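Local coordinates for Melibiose/raffinose/stachyose-binding protein MelE (Bacillus subtilis subsp. subtilis str. 168, PDB 4R6H) that binds melibiose, raffinose and stachyose as the solute-binding component of the MelEDC-MsmX ABC transporter, which imports these sugars into the cell, at residues W185-D190 / A251-L256; N150-Y155 / I265-Q270; Y197-A202 / E371-R376. One frame throughout, in Å; residues are numbered along the deposited sequence. Where two conformers were deposited one is given.

Contact 1: residues W185-D190 / A251-L256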
# COMPACT_ATOMS: atom_id res chain seq x y z
N TRP A 185 12.08 -12.77 5.80
CA TRP A 185 12.26 -12.10 7.09
C TRP A 185 11.08 -11.26 7.48
O TRP A 185 10.55 -10.53 6.67
CB TRP A 185 13.51 -11.22 7.04
CG TRP A 185 13.96 -10.66 8.36
CD1 TRP A 185 14.86 -11.21 9.22
CD2 TRP A 185 13.60 -9.40 8.89
NE1 TRP A 185 15.05 -10.38 10.30
CE2 TRP A 185 14.30 -9.25 10.13
CE3 TRP A 185 12.75 -8.37 8.48
CZ2 TRP A 185 14.14 -8.10 10.93
CZ3 TRP A 185 12.62 -7.25 9.27
CH2 TRP A 185 13.33 -7.11 10.46
N PHE A 186 10.66 -11.42 8.73
CA PHE A 186 9.59 -10.62 9.34
C PHE A 186 10.03 -9.87 10.56
O PHE A 186 10.65 -10.46 11.47
CB PHE A 186 8.40 -11.54 9.80
CG PHE A 186 7.52 -11.99 8.68
CD1 PHE A 186 7.84 -13.11 7.96
CD2 PHE A 186 6.37 -11.30 8.36
CE1 PHE A 186 7.03 -13.55 6.92
CE2 PHE A 186 5.55 -11.72 7.34
CZ PHE A 186 5.88 -12.86 6.61
N ALA A 187 9.63 -8.63 10.61
CA ALA A 187 9.79 -7.83 11.84
C ALA A 187 8.53 -8.07 12.72
O ALA A 187 7.70 -7.18 12.87
CB ALA A 187 9.98 -6.37 11.51
N GLY A 188 8.44 -9.28 13.29
CA GLY A 188 7.22 -9.75 13.91
C GLY A 188 6.93 -9.06 15.23
O GLY A 188 5.84 -9.22 15.77
N TYR A 189 7.88 -8.31 15.79
CA TYR A 189 7.57 -7.48 16.95
C TYR A 189 6.40 -6.56 16.67
O TYR A 189 5.55 -6.25 17.59
CB TYR A 189 8.80 -6.67 17.38
CG TYR A 189 8.61 -5.95 18.68
CD1 TYR A 189 8.94 -6.59 19.86
CD2 TYR A 189 8.11 -4.68 18.71
CE1 TYR A 189 8.77 -5.94 21.08
CE2 TYR A 189 7.93 -3.99 19.92
CZ TYR A 189 8.26 -4.66 21.11
OH TYR A 189 8.09 -4.00 22.33
N ASP A 190 6.32 -6.06 15.43
CA ASP A 190 5.24 -5.17 14.97
C ASP A 190 4.21 -6.05 14.29
O ASP A 190 4.49 -6.69 13.26
CB ASP A 190 5.78 -4.12 14.01
CG ASP A 190 4.73 -3.07 13.58
OD1 ASP A 190 3.50 -3.30 13.69
OD2 ASP A 190 5.13 -1.97 13.12
N ALA A 251 11.66 -9.66 16.38
CA ALA A 251 12.43 -8.84 15.43
C ALA A 251 11.74 -7.53 15.14
O ALA A 251 10.53 -7.46 14.96
CB ALA A 251 12.65 -9.61 14.17
N LYS A 252 12.53 -6.46 15.10
CA LYS A 252 12.05 -5.12 14.98
C LYS A 252 12.32 -4.52 13.61
O LYS A 252 13.29 -4.84 12.94
CB LYS A 252 12.66 -4.28 16.09
CG LYS A 252 12.14 -4.74 17.44
CD LYS A 252 12.58 -3.82 18.55
CE LYS A 252 12.11 -4.38 19.89
NZ LYS A 252 12.79 -3.70 21.02
N LYS A 253 11.42 -3.64 13.16
CA LYS A 253 11.57 -2.98 11.86
C LYS A 253 12.91 -2.26 11.73
O LYS A 253 13.50 -2.18 10.66
CB LYS A 253 10.43 -1.98 11.66
CG LYS A 253 9.07 -2.64 11.49
CD LYS A 253 7.99 -1.62 11.11
CE LYS A 253 7.93 -0.40 12.04
NZ LYS A 253 7.59 -0.68 13.48
N SER A 254 13.42 -1.74 12.85
CA SER A 254 14.67 -0.98 12.85
C SER A 254 15.87 -1.84 12.49
O SER A 254 16.90 -1.26 12.17
CB SER A 254 14.92 -0.35 14.22
OG SER A 254 15.02 -1.33 15.18
N GLN A 255 15.75 -3.18 12.54
CA GLN A 255 16.84 -4.09 12.22
C GLN A 255 16.97 -4.40 10.72
O GLN A 255 18.00 -4.92 10.26
CB GLN A 255 16.67 -5.38 13.01
CG GLN A 255 16.66 -5.18 14.54
CD GLN A 255 16.05 -6.33 15.36
OE1 GLN A 255 15.32 -7.18 14.88
NE2 GLN A 255 16.36 -6.34 16.65
N LEU A 256 15.93 -4.11 9.94
CA LEU A 256 15.84 -4.63 8.59
C LEU A 256 16.97 -4.13 7.68
O LEU A 256 17.60 -4.92 6.97
CB LEU A 256 14.47 -4.28 7.98
CG LEU A 256 14.31 -4.57 6.46
CD1 LEU A 256 14.54 -6.04 6.15
CD2 LEU A 256 12.97 -4.08 5.96

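Contact 2: residues N150-Y155 / I265-Q270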
# COMPACT_ATOMS: atom_id res chain seq x y z
N ASN A 150 21.58 -10.61 -5.57
CA ASN A 150 22.82 -11.38 -5.59
C ASN A 150 22.63 -12.75 -4.95
O ASN A 150 23.19 -13.73 -5.45
CB ASN A 150 23.88 -10.56 -4.85
CG ASN A 150 23.72 -9.04 -5.07
OD1 ASN A 150 24.28 -8.50 -6.03
ND2 ASN A 150 22.91 -8.35 -4.22
N ILE A 151 21.81 -12.82 -3.88
CA ILE A 151 21.58 -14.10 -3.23
C ILE A 151 20.83 -15.04 -4.14
O ILE A 151 21.16 -16.23 -4.25
CB ILE A 151 20.85 -13.91 -1.86
CG1 ILE A 151 21.78 -13.29 -0.84
CG2 ILE A 151 20.31 -15.22 -1.34
CD1 ILE A 151 21.10 -12.90 0.46
N LEU A 152 19.80 -14.54 -4.83
CA LEU A 152 19.09 -15.38 -5.75
C LEU A 152 20.00 -15.86 -6.89
O LEU A 152 19.96 -17.04 -7.21
CB LEU A 152 17.82 -14.75 -6.31
CG LEU A 152 16.57 -14.81 -5.43
CD1 LEU A 152 16.72 -14.31 -4.02
CD2 LEU A 152 15.40 -14.18 -6.16
N ASP A 153 20.86 -14.98 -7.42
CA ASP A 153 21.81 -15.42 -8.45
C ASP A 153 22.81 -16.45 -7.93
O ASP A 153 23.10 -17.43 -8.62
CB ASP A 153 22.56 -14.22 -9.04
CG ASP A 153 21.70 -13.41 -10.01
OD1 ASP A 153 20.71 -13.97 -10.52
OD2 ASP A 153 22.05 -12.25 -10.24
N ARG A 154 23.29 -16.29 -6.70
CA ARG A 154 24.22 -17.28 -6.11
C ARG A 154 23.64 -18.68 -6.11
O ARG A 154 24.35 -19.68 -6.35
CB ARG A 154 24.55 -16.87 -4.68
CG ARG A 154 25.60 -17.69 -3.98
CD ARG A 154 25.87 -17.17 -2.57
NE ARG A 154 26.65 -15.94 -2.60
CZ ARG A 154 27.99 -15.87 -2.64
NH1 ARG A 154 28.73 -16.96 -2.57
NH2 ARG A 154 28.59 -14.69 -2.72
N TYR A 155 22.35 -18.79 -5.86
CA TYR A 155 21.71 -20.10 -5.74
C TYR A 155 20.89 -20.55 -6.93
O TYR A 155 20.22 -21.59 -6.87
CB TYR A 155 20.86 -20.12 -4.45
CG TYR A 155 21.65 -19.89 -3.21
CD1 TYR A 155 22.89 -20.52 -3.01
CD2 TYR A 155 21.18 -19.05 -2.19
CE1 TYR A 155 23.64 -20.30 -1.87
CE2 TYR A 155 21.93 -18.83 -1.04
CZ TYR A 155 23.16 -19.46 -0.89
OH TYR A 155 23.84 -19.21 0.27
N ILE A 265 19.48 -11.61 4.45
CA ILE A 265 18.05 -11.80 4.17
C ILE A 265 17.82 -11.97 2.70
O ILE A 265 18.27 -11.13 1.91
CB ILE A 265 17.22 -10.58 4.66
CG1 ILE A 265 17.19 -10.48 6.19
CG2 ILE A 265 15.78 -10.65 4.15
CD1 ILE A 265 16.64 -9.16 6.70
N ALA A 266 17.12 -13.02 2.27
CA ALA A 266 16.81 -13.18 0.84
C ALA A 266 15.57 -12.41 0.40
O ALA A 266 15.64 -11.63 -0.54
CB ALA A 266 16.68 -14.65 0.46
N PHE A 267 14.44 -12.63 1.06
CA PHE A 267 13.17 -11.97 0.74
C PHE A 267 12.58 -11.30 1.97
O PHE A 267 12.74 -11.75 3.10
CB PHE A 267 12.14 -12.98 0.31
CG PHE A 267 12.40 -13.64 -1.01
CD1 PHE A 267 11.90 -13.10 -2.19
CD2 PHE A 267 13.06 -14.88 -1.07
CE1 PHE A 267 12.06 -13.76 -3.39
CE2 PHE A 267 13.26 -15.52 -2.29
CZ PHE A 267 12.75 -14.97 -3.44
N THR A 268 11.79 -10.26 1.72
CA THR A 268 10.95 -9.66 2.76
C THR A 268 9.78 -8.98 2.07
O THR A 268 9.86 -8.71 0.89
CB THR A 268 11.74 -8.72 3.71
OG1 THR A 268 10.98 -8.46 4.88
CG2 THR A 268 12.10 -7.39 3.04
N MET A 269 8.68 -8.74 2.79
CA MET A 269 7.57 -8.01 2.19
C MET A 269 7.97 -6.59 1.91
O MET A 269 8.78 -5.99 2.62
CB MET A 269 6.36 -8.01 3.11
CG MET A 269 5.78 -9.35 3.52
SD MET A 269 5.00 -10.44 2.33
CE MET A 269 3.71 -9.37 1.63
N GLN A 270 7.42 -6.05 0.82
CA GLN A 270 7.91 -4.77 0.38
C GLN A 270 7.56 -3.65 1.35
O GLN A 270 6.41 -3.53 1.78
CB GLN A 270 7.30 -4.50 -0.94
CG GLN A 270 8.05 -3.49 -1.73
CD GLN A 270 7.49 -3.48 -3.11
OE1 GLN A 270 7.23 -4.55 -3.67
NE2 GLN A 270 7.34 -2.31 -3.67

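Contact 3: residues Y197-A202 / E371-R376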
# COMPACT_ATOMS: atom_id res chain seq x y z
N TYR A 197 1.50 -9.48 5.24
CA TYR A 197 1.53 -10.80 4.61
C TYR A 197 0.10 -11.25 4.26
O TYR A 197 -0.20 -11.66 3.12
CB TYR A 197 2.26 -11.81 5.53
CG TYR A 197 1.95 -13.24 5.20
CD1 TYR A 197 2.60 -13.89 4.14
CD2 TYR A 197 0.96 -13.91 5.88
CE1 TYR A 197 2.25 -15.21 3.80
CE2 TYR A 197 0.60 -15.20 5.55
CZ TYR A 197 1.28 -15.86 4.54
OH TYR A 197 0.91 -17.15 4.21
N TYR A 198 -0.75 -11.26 5.26
CA TYR A 198 -2.13 -11.69 5.05
C TYR A 198 -2.83 -10.85 4.01
O TYR A 198 -3.54 -11.36 3.13
CB TYR A 198 -2.92 -11.70 6.33
CG TYR A 198 -2.70 -12.87 7.27
CD1 TYR A 198 -3.04 -14.18 6.91
CD2 TYR A 198 -2.30 -12.67 8.58
CE1 TYR A 198 -2.90 -15.24 7.80
CE2 TYR A 198 -2.18 -13.72 9.47
CZ TYR A 198 -2.51 -15.00 9.08
OH TYR A 198 -2.37 -16.02 10.01
N ASP A 199 -2.71 -9.52 4.15
CA ASP A 199 -3.43 -8.60 3.28
C ASP A 199 -3.01 -8.76 1.82
O ASP A 199 -3.87 -8.85 0.91
CB ASP A 199 -3.21 -7.15 3.80
CG ASP A 199 -4.30 -6.20 3.41
OD1 ASP A 199 -5.40 -6.59 3.05
OD2 ASP A 199 -4.08 -5.00 3.60
N GLN A 200 -1.70 -8.78 1.55
CA GLN A 200 -1.24 -8.88 0.19
C GLN A 200 -1.64 -10.21 -0.43
O GLN A 200 -2.13 -10.23 -1.54
CB GLN A 200 0.28 -8.71 0.03
CG GLN A 200 0.76 -7.29 0.08
CD GLN A 200 2.25 -7.12 -0.18
OE1 GLN A 200 2.89 -6.34 0.50
NE2 GLN A 200 2.76 -7.71 -1.27
N PHE A 201 -1.43 -11.31 0.31
CA PHE A 201 -1.70 -12.63 -0.30
C PHE A 201 -3.19 -12.97 -0.37
O PHE A 201 -3.59 -13.85 -1.12
CB PHE A 201 -0.86 -13.74 0.33
CG PHE A 201 0.57 -13.77 -0.14
CD1 PHE A 201 0.89 -14.19 -1.44
CD2 PHE A 201 1.59 -13.41 0.71
CE1 PHE A 201 2.22 -14.24 -1.84
CE2 PHE A 201 2.92 -13.49 0.33
CZ PHE A 201 3.23 -13.89 -0.98
N ALA A 202 -4.01 -12.27 0.40
CA ALA A 202 -5.47 -12.45 0.28
C ALA A 202 -5.98 -12.12 -1.12
O ALA A 202 -6.94 -12.71 -1.60
CB ALA A 202 -6.19 -11.57 1.28
N GLU A 371 -3.95 -4.38 -8.09
CA GLU A 371 -5.14 -4.59 -7.30
C GLU A 371 -5.07 -3.72 -6.04
O GLU A 371 -4.01 -3.60 -5.40
CB GLU A 371 -5.26 -6.06 -6.86
CG GLU A 371 -5.93 -6.94 -7.91
CD GLU A 371 -7.43 -6.71 -7.92
OE1 GLU A 371 -8.06 -6.59 -6.84
OE2 GLU A 371 -7.96 -6.59 -9.05
N PRO A 372 -6.20 -3.13 -5.63
CA PRO A 372 -6.20 -2.41 -4.38
C PRO A 372 -5.95 -3.29 -3.18
O PRO A 372 -6.23 -4.51 -3.21
CB PRO A 372 -7.62 -1.80 -4.32
CG PRO A 372 -8.44 -2.72 -5.17
CD PRO A 372 -7.54 -3.18 -6.27
N TYR A 373 -5.48 -2.72 -2.08
CA TYR A 373 -5.32 -3.52 -0.87
C TYR A 373 -6.61 -4.20 -0.46
O TYR A 373 -7.67 -3.58 -0.35
CB TYR A 373 -4.75 -2.69 0.29
CG TYR A 373 -3.25 -2.83 0.37
CD1 TYR A 373 -2.67 -3.93 0.98
CD2 TYR A 373 -2.42 -1.90 -0.22
CE1 TYR A 373 -1.31 -4.08 1.05
CE2 TYR A 373 -1.05 -2.04 -0.16
CZ TYR A 373 -0.51 -3.13 0.47
OH TYR A 373 0.85 -3.29 0.54
N PHE A 374 -6.50 -5.49 -0.21
CA PHE A 374 -7.67 -6.34 0.06
C PHE A 374 -8.51 -5.77 1.20
O PHE A 374 -9.77 -5.72 1.12
CB PHE A 374 -7.17 -7.75 0.40
CG PHE A 374 -8.24 -8.72 0.80
CD1 PHE A 374 -8.95 -9.39 -0.17
CD2 PHE A 374 -8.45 -9.01 2.13
CE1 PHE A 374 -9.89 -10.33 0.16
CE2 PHE A 374 -9.42 -9.96 2.48
CZ PHE A 374 -10.12 -10.61 1.48
N ASP A 375 -7.87 -5.37 2.30
CA ASP A 375 -8.64 -5.00 3.47
C ASP A 375 -9.45 -3.73 3.26
O ASP A 375 -10.54 -3.57 3.84
CB ASP A 375 -7.77 -4.87 4.73
CG ASP A 375 -6.87 -3.62 4.71
OD1 ASP A 375 -6.05 -3.45 3.79
OD2 ASP A 375 -7.02 -2.78 5.63
N ARG A 376 -8.93 -2.83 2.43
CA ARG A 376 -9.60 -1.57 2.18
C ARG A 376 -10.83 -1.72 1.32
O ARG A 376 -11.79 -0.98 1.47
CB ARG A 376 -8.57 -0.54 1.62
CG ARG A 376 -7.41 -0.34 2.59
CD ARG A 376 -6.52 0.87 2.28
NE ARG A 376 -5.13 0.63 2.71
CZ ARG A 376 -4.11 1.47 2.52
NH1 ARG A 376 -4.28 2.63 1.92
NH2 ARG A 376 -2.88 1.12 2.92
O HOH W 1 -4.20 -6.93 -0.95

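Contact 1: residues W185-D190 / A251-L256
Lys252 and Tyr189 run alongside each other in one direction, and the lysine is laid along the ring. Lys252 CB points away from the other loop, but CG comes within 3.9 Å of Tyr189 CB; beyond it the chain runs extended and sets CE over one face of the ring, 3.8 Å from the ring centroid in a CH-pi contact. NZ follows at 4.8 Å from the same Tyr189 centroid, 17° off the ring normal, a cation-pi pair, both residues being exposed. Beneath this pair the two loops are tied by one backbone bond, Tyr189 N to Ala251 O (2.9 Å). Ala187 is the centre of an inverse gamma turn, which bends the chain between strand 182-185 and helix 192-206 in the two-lobed fold of this solute-binding protein. Lys253 behaves differently from its neighbour: bent at chi3 and chi4, it passes CG by Ala187 CB and curls NZ back to Asp190 OD2, a 2.8 Å salt bridge met on the anti side of the carboxylate. The other oxygen, OD1, caps Ser192 N at the start of the helix. On the buried side, Trp185 takes Lys252 O at its ring edge, with CH2 3.4 Å from that oxygen, while Leu256 CB packs 3.7 Å from Trp185 CZ3 and Ala251 CB reaches CZ2 of the same indole. Gln255 OE1 accepts Lys252 N from above its carbonyl plane.

Contact 2: residues N150-Y155 / I265-Q270
Leu152 and Phe267 make the apolar join between helix 149-155 and strand 265-269, their side chains crossing at about a right angle. Both methyls of the leucine take part: CD2 stands 3.9 Å from Phe267 CZ, and CD1 is 4.1 Å from the same CZ and equally near CE2, so the fork of the leucine meets the far end of the ring. The phenylalanine gets there because its CG lies anti to the carbonyl carbon (chi1 -68°), which carries the ring end nearer the helix than its CB direction suggests. Methyl-to-methyl packing continues beside it, with Ile151 CG2 4.1 Å from Ala266 CB and Leu152 CD1 at the looser distance of 4.5 Å from that same methyl. A third kind of contact sets carbon against a backbone carbonyl: Ile151 reaches out with its longer branch until CD1 is 3.6 Å from Ile265 O. No hydrogen bond crosses between the two segments. The strand bends sharply at Ala266, whose backbone bonds to both Asn148 and Val182. Strand 265-269 runs antiparallel to 141-148 and parallel to 182-185, while helix 149-155 follows directly from 141-148 and packs at the bend; helix 163-177 closes over the same apolar cluster, with Ile173 on Ala266 and Leu170 on Phe267.

Contact 3: residues Y197-A202 / E371-R376
Helix 192-206 and the strand-to-helix turn at Tyr373 approach most closely at Asp199 and Phe374, whose CA atoms are 5.8 Å apart. Tyr373 occupies the N-cap position of helix 374-378, and Asp199 meets the first turn of that helix within the two-lobed fold of the solute-binding protein 1 family. One carboxylate oxygen, Asp199 OD1, accepts Asp375 N at 2.9 Å through its syn lone pair; the N-H...O angle of 133° makes this a bent bond. Its companion OD2 comes 2.5 Å from Asp375 OD1, the two carboxylate planes being 73° apart, so close that one of the two acids probably carries a proton. Trp384 of helix 383-395 packs against both residues. In one of the two conformers of Tyr373, Asp199 OD2 also touches its ring, 3.2 Å from Tyr373 CD1, and further along the same ring Gln200 brings CG to within 3.9 Å of Tyr373 CE1; their polar ends are held by others, Tyr373 OH by Asp143 OD2 and Gln200 OE1 by Gln196 NE2. Phe374, with CG anti to the backbone N (chi1 176°), swings its ring under Ala202, whose CB sits over the centre of one face, 3.5 Å from the centroid. Between the backbones a water donates to Asp199 O at 2.7 Å and accepts from Phe374 N.

Overall arrangement
Contacts 1 and 2 meet through neighbouring parallel strands, their centres about 17 Å apart: Trp185 N is 3.0 Å from Phe267 O and Trp185 O 2.8 Å from Thr268 OG1, probable hydrogen bonds, while Ile265 CD1 packs against both Trp185 and Leu256. Contact 3 lies about 20 Å from contact 1 and 23 Å from contact 2, centre to centre. It is joined to contact 1 by Phe186 CE2 on Tyr197 CB (3.8 Å), and to contact 2 by Met269, whose CE packs against Gln200 and Tyr197. Contact 3 is nearest the chain centre, about 9 Å away; contacts 1 and 2 lie about 18 and 21 Å out. In this open conformation no contact includes sugar atoms.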